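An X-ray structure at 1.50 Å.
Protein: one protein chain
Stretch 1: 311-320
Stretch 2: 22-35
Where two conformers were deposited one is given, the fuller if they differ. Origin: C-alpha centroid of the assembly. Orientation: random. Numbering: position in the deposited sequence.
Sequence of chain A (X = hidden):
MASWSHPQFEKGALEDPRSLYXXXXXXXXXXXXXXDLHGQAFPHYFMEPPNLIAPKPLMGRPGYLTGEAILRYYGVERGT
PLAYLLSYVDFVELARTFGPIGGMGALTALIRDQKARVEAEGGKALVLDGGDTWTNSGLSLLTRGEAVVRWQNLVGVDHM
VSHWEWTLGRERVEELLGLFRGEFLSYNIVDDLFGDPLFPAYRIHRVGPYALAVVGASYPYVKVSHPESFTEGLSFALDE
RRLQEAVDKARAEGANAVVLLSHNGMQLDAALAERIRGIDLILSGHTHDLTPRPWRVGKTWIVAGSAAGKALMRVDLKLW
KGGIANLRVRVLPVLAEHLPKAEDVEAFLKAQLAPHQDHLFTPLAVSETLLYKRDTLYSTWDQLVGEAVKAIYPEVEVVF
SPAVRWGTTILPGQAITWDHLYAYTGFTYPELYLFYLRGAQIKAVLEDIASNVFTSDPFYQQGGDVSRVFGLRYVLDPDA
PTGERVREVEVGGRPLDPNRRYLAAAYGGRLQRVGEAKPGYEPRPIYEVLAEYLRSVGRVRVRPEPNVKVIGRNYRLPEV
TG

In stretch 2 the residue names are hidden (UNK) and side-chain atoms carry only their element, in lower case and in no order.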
# COMPACT_ATOMS: atom_id res chain seq x y z
N ALA A 311 -0.78 -0.07 -11.89
CA ALA A 311 -1.56 -0.96 -12.73
C ALA A 311 -3.05 -0.74 -12.61
O ALA A 311 -3.56 -0.36 -11.56
CB ALA A 311 -1.24 -2.41 -12.35
N LEU A 312 -3.75 -1.06 -13.69
CA LEU A 312 -5.20 -1.05 -13.69
C LEU A 312 -5.54 -2.51 -13.94
O LEU A 312 -5.07 -3.11 -14.91
CB LEU A 312 -5.75 -0.20 -14.84
CG LEU A 312 -7.28 -0.22 -14.86
CD1 LEU A 312 -7.86 0.55 -13.67
CD2 LEU A 312 -7.81 0.35 -16.19
N MET A 313 -6.28 -3.11 -13.02
CA MET A 313 -6.66 -4.50 -13.17
C MET A 313 -7.99 -4.57 -13.90
O MET A 313 -8.99 -4.03 -13.43
CB MET A 313 -6.79 -5.20 -11.82
CG MET A 313 -5.53 -5.95 -11.42
SD MET A 313 -4.04 -4.95 -11.44
CE MET A 313 -4.43 -3.75 -10.12
N ARG A 314 -7.99 -5.22 -15.07
CA ARG A 314 -9.23 -5.37 -15.81
C ARG A 314 -9.75 -6.77 -15.57
O ARG A 314 -9.07 -7.76 -15.86
CB ARG A 314 -9.03 -5.12 -17.31
CG ARG A 314 -10.31 -5.40 -18.11
CD ARG A 314 -10.22 -4.98 -19.57
NE ARG A 314 -11.35 -5.56 -20.30
CZ ARG A 314 -11.64 -5.31 -21.57
NH1 ARG A 314 -10.91 -4.46 -22.27
NH2 ARG A 314 -12.67 -5.92 -22.14
N VAL A 315 -10.94 -6.85 -14.98
CA VAL A 315 -11.53 -8.14 -14.66
C VAL A 315 -12.86 -8.28 -15.39
O VAL A 315 -13.84 -7.61 -15.06
CB VAL A 315 -11.74 -8.32 -13.15
CG1 VAL A 315 -12.23 -9.73 -12.83
CG2 VAL A 315 -10.45 -8.01 -12.38
N ASP A 316 -12.88 -9.16 -16.39
CA ASP A 316 -14.09 -9.39 -17.19
C ASP A 316 -14.79 -10.61 -16.66
O ASP A 316 -14.17 -11.64 -16.43
CB ASP A 316 -13.73 -9.58 -18.66
CG ASP A 316 -12.91 -8.43 -19.21
OD1 ASP A 316 -13.42 -7.29 -19.17
OD2 ASP A 316 -11.76 -8.66 -19.65
N LEU A 317 -16.09 -10.48 -16.39
CA LEU A 317 -16.85 -11.55 -15.79
C LEU A 317 -17.94 -12.14 -16.67
O LEU A 317 -18.80 -11.42 -17.20
CB LEU A 317 -17.54 -11.06 -14.51
CG LEU A 317 -16.66 -10.34 -13.49
CD1 LEU A 317 -17.50 -9.79 -12.34
CD2 LEU A 317 -15.57 -11.28 -12.99
N LYS A 318 -17.96 -13.47 -16.76
CA LYS A 318 -19.07 -14.16 -17.40
C LYS A 318 -19.91 -14.60 -16.21
O LYS A 318 -19.47 -15.41 -15.39
CB LYS A 318 -18.59 -15.41 -18.13
CG LYS A 318 -18.23 -15.18 -19.56
CD LYS A 318 -17.90 -16.51 -20.22
CE LYS A 318 -17.61 -16.34 -21.69
NZ LYS A 318 -17.20 -17.64 -22.28
N LEU A 319 -21.11 -14.06 -16.09
CA LEU A 319 -21.95 -14.38 -14.95
C LEU A 319 -22.94 -15.49 -15.26
O LEU A 319 -23.21 -15.77 -16.44
CB LEU A 319 -22.72 -13.13 -14.50
CG LEU A 319 -21.89 -11.87 -14.25
CD1 LEU A 319 -22.79 -10.68 -13.92
CD2 LEU A 319 -20.89 -12.11 -13.14
N TRP A 320 -23.47 -16.09 -14.21
CA TRP A 320 -24.57 -17.04 -14.30
C TRP A 320 -25.52 -16.78 -13.15
O TRP A 320 -25.23 -15.97 -12.25
CB TRP A 320 -24.10 -18.50 -14.38
CG TRP A 320 -23.61 -19.10 -13.10
CD1 TRP A 320 -22.38 -18.90 -12.51
CD2 TRP A 320 -24.28 -20.07 -12.29
NE1 TRP A 320 -22.27 -19.67 -11.38
CE2 TRP A 320 -23.42 -20.41 -11.22
CE3 TRP A 320 -25.52 -20.72 -12.38
CZ2 TRP A 320 -23.76 -21.34 -10.24
CZ3 TRP A 320 -25.87 -21.63 -11.38
CH2 TRP A 320 -24.99 -21.95 -10.34
N UNK A 22 -4.92 -3.62 -26.14
CA UNK A 22 -5.92 -4.00 -27.13
C UNK A 22 -6.48 -5.40 -26.86
O UNK A 22 -6.07 -6.37 -27.48
c UNK A 22 -6.40 -4.10 -29.62
c UNK A 22 -5.34 -3.93 -28.54
o UNK A 22 -6.06 -4.58 -30.72
o UNK A 22 -7.57 -3.76 -29.37
N UNK A 23 -7.44 -5.47 -25.95
CA UNK A 23 -8.06 -6.74 -25.57
C UNK A 23 -9.41 -6.96 -26.25
O UNK A 23 -10.22 -6.05 -26.35
c UNK A 23 -6.55 -8.39 -23.17
c UNK A 23 -7.40 -6.52 -21.73
c UNK A 23 -8.26 -6.79 -24.05
c UNK A 23 -7.04 -6.94 -23.16
N UNK A 24 -9.69 -8.21 -26.66
CA UNK A 24 -10.98 -8.52 -27.27
C UNK A 24 -12.06 -8.55 -26.19
O UNK A 24 -11.75 -8.63 -25.00
c UNK A 24 -10.77 -9.92 -27.84
c UNK A 24 -8.75 -9.34 -26.72
c UNK A 24 -9.63 -10.50 -27.07
N UNK A 25 -13.33 -8.49 -26.59
CA UNK A 25 -14.42 -8.51 -25.61
C UNK A 25 -14.47 -9.84 -24.86
O UNK A 25 -14.03 -10.87 -25.38
c UNK A 25 -13.83 -8.31 -27.97
c UNK A 25 -15.21 -7.76 -27.76
c UNK A 25 -15.69 -8.35 -26.47
N UNK A 26 -15.01 -9.81 -23.64
CA UNK A 26 -15.17 -11.02 -22.84
C UNK A 26 -16.19 -10.78 -21.74
O UNK A 26 -16.06 -9.85 -20.95
c UNK A 26 -14.21 -15.17 -20.04
c UNK A 26 -14.59 -13.99 -19.44
c UNK A 26 -13.72 -15.17 -21.33
c UNK A 26 -13.96 -12.77 -21.44
o UNK A 26 -14.32 -16.36 -19.35
c UNK A 26 -13.85 -11.46 -22.21
c UNK A 26 -14.47 -12.80 -20.14
c UNK A 26 -13.59 -13.98 -22.02
N UNK A 27 -17.21 -11.63 -21.69
CA UNK A 27 -18.20 -11.59 -20.64
C UNK A 27 -19.29 -10.54 -20.67
O UNK A 27 -19.51 -9.86 -21.68
N UNK A 28 -19.98 -10.44 -19.54
CA UNK A 28 -21.12 -9.56 -19.36
C UNK A 28 -20.79 -8.25 -18.66
O UNK A 28 -21.50 -7.26 -18.81
c UNK A 28 -22.50 -11.66 -19.08
o UNK A 28 -22.20 -12.67 -18.41
o UNK A 28 -23.05 -11.73 -20.20
c UNK A 28 -22.18 -10.28 -18.54
N UNK A 29 -19.74 -8.27 -17.84
CA UNK A 29 -19.38 -7.08 -17.07
C UNK A 29 -17.88 -6.96 -16.97
O UNK A 29 -17.16 -7.96 -16.95
c UNK A 29 -19.99 -7.16 -15.67
N UNK A 30 -17.41 -5.72 -16.89
CA UNK A 30 -15.99 -5.49 -16.74
C UNK A 30 -15.76 -4.60 -15.55
O UNK A 30 -16.38 -3.55 -15.44
o UNK A 30 -15.51 -5.77 -19.09
c UNK A 30 -15.38 -4.86 -17.99
c UNK A 30 -13.89 -4.56 -17.75
N UNK A 31 -14.84 -5.01 -14.69
CA UNK A 31 -14.45 -4.20 -13.54
C UNK A 31 -13.06 -3.64 -13.82
O UNK A 31 -12.15 -4.37 -14.23
c UNK A 31 -15.51 -6.65 -10.66
c UNK A 31 -14.44 -5.04 -12.25
c UNK A 31 -16.93 -5.03 -11.94
c UNK A 31 -15.68 -5.90 -11.97
N UNK A 32 -12.92 -2.33 -13.68
CA UNK A 32 -11.64 -1.64 -13.87
C UNK A 32 -11.26 -1.24 -12.45
O UNK A 32 -11.90 -0.37 -11.85
c UNK A 32 -12.61 0.39 -17.06
c UNK A 32 -11.79 -0.43 -14.79
c UNK A 32 -12.33 -0.83 -16.17
c UNK A 32 -11.38 -1.82 -16.87
N UNK A 33 -10.30 -1.96 -11.90
CA UNK A 33 -9.95 -1.85 -10.50
C UNK A 33 -8.52 -1.38 -10.23
O UNK A 33 -7.57 -1.88 -10.82
c UNK A 33 -8.58 -3.92 -5.94
c UNK A 33 -9.94 -2.64 -7.45
c UNK A 33 -8.22 -4.77 -6.98
c UNK A 33 -8.73 -4.55 -8.25
c UNK A 33 -9.43 -2.86 -6.17
c UNK A 33 -9.57 -3.46 -8.51
c UNK A 33 -10.15 -3.24 -9.89
o UNK A 33 -8.06 -4.12 -4.68
N UNK A 34 -8.39 -0.43 -9.32
CA UNK A 34 -7.07 -0.01 -8.86
C UNK A 34 -7.21 0.24 -7.37
O UNK A 34 -8.32 0.42 -6.87
c UNK A 34 -7.38 2.47 -9.32
c UNK A 34 -6.56 1.24 -9.59
c UNK A 34 -6.99 3.39 -8.35
c UNK A 34 -8.55 2.71 -10.03
c UNK A 34 -7.76 4.53 -8.10
c UNK A 34 -9.33 3.83 -9.77
c UNK A 34 -8.91 4.76 -8.82
N UNK A 35 -6.11 0.21 -6.64
CA UNK A 35 -6.18 0.40 -5.20
C UNK A 35 -4.86 0.96 -4.72
O UNK A 35 -3.83 0.89 -5.41
c UNK A 35 -6.45 -0.93 -4.50
o UNK A 35 -6.74 -0.77 -3.12
O HOH W 1 -12.15 -4.98 -24.86
O HOH W 2 -14.85 -18.65 -21.16
O HOH W 3 -15.26 -7.36 -22.39
O HOH W 4 -22.63 -15.17 -19.10

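Position 22 carries two carbons, the second bearing two oxygens, and its side chain points away and makes no contact with stretch 1: a carboxylate bonded directly to CB, hence Asp-22. Position 23 has four carbons forked at the second, which is leucine, and its CB points toward stretch 1. CB of Leu-23 lies over one face of the Arg-314 guanidinium, and its CD1 is 3.9 Å from Arg-314 CD. Positions 24 and 25 each have three carbons closing a ring onto the backbone N, so they are Pro-24 and Pro-25; both CB atoms point away from the partner strand.

At position 26 one carbon leads to a six-carbon ring bearing an oxygen, the pattern of tyrosine. Lys-318 CE sits over one face of the Tyr-26 ring, and Tyr-26 CD2 is 3.6 Å from Asp-316 CB. A water joins the two tips, 3.0 Å from Tyr-26 OH and 2.8 Å from Lys-318 NZ.

Position 27 has no side-chain atoms and is Gly-27. Its phi of 77° favours glycine, and an ideal CB would lie 2.5 Å from Leu-317 O, a clash. Position 28 shows two carbons, the second carrying two oxygens: Asp-28. Its OD2 accepts a hydrogen bond from Leu-319 N (2.9 Å, 163°), and a water donates to both Asp-28 OD2 and Leu-319 O. The backbone N of Asp-28 donates to Leu-317 O at 2.8 Å.

Position 29 has a single carbon, so Ala-29. Its O accepts from Leu-317 N (2.8 Å, 173°), while its N makes a weak bond to Leu-317 O (3.3 Å). At position 30 the first carbon carries one oxygen and one carbon, identifying threonine; Thr-30 OG1 donates to Asp-316 OD1 at 2.6 Å, and Thr-30 CG2 packs 3.7 Å from Arg-314 CG.

Positions 31 and 32 each have four carbons forked at the second, giving Leu-31 and Leu-32. They point to opposite faces of the sheet: Leu-31 CD1 is 4.1 Å from Leu-317 CD1, whereas Leu-32 CD2 is 3.9 Å from Arg-314 CG. Position 33 repeats the oxygen-bearing ring, Tyr-33, with CD2 4.1 Å from Met-313 CB. Position 34 has the ring without oxygen, Phe-34, whose CD2 is 4.3 Å from Leu-312 CD1. Position 35, one carbon then one oxygen, is Ser-35 and makes no contact.

The contact works as an antiparallel strand pair, with N-to-C directions 161° apart and 1035 Å² buried. Reciprocal backbone bonds link Met-313 with Tyr-33 and Val-315 with Leu-31, at 2.8 to 2.9 Å between each N and the facing O. Side chains then divide by face. Met-313, Val-315 and Leu-317 meet Tyr-33, Leu-31 and Ala-29 on one; on the other, Asp-316 OD1 receives both Thr-30 OG1 and Arg-314 NE (2.9 Å, a salt bridge), so the buried carboxylate is paired within its own strand and across it.

Stretch 2 (22-35) DLPPYGDATLLYFS
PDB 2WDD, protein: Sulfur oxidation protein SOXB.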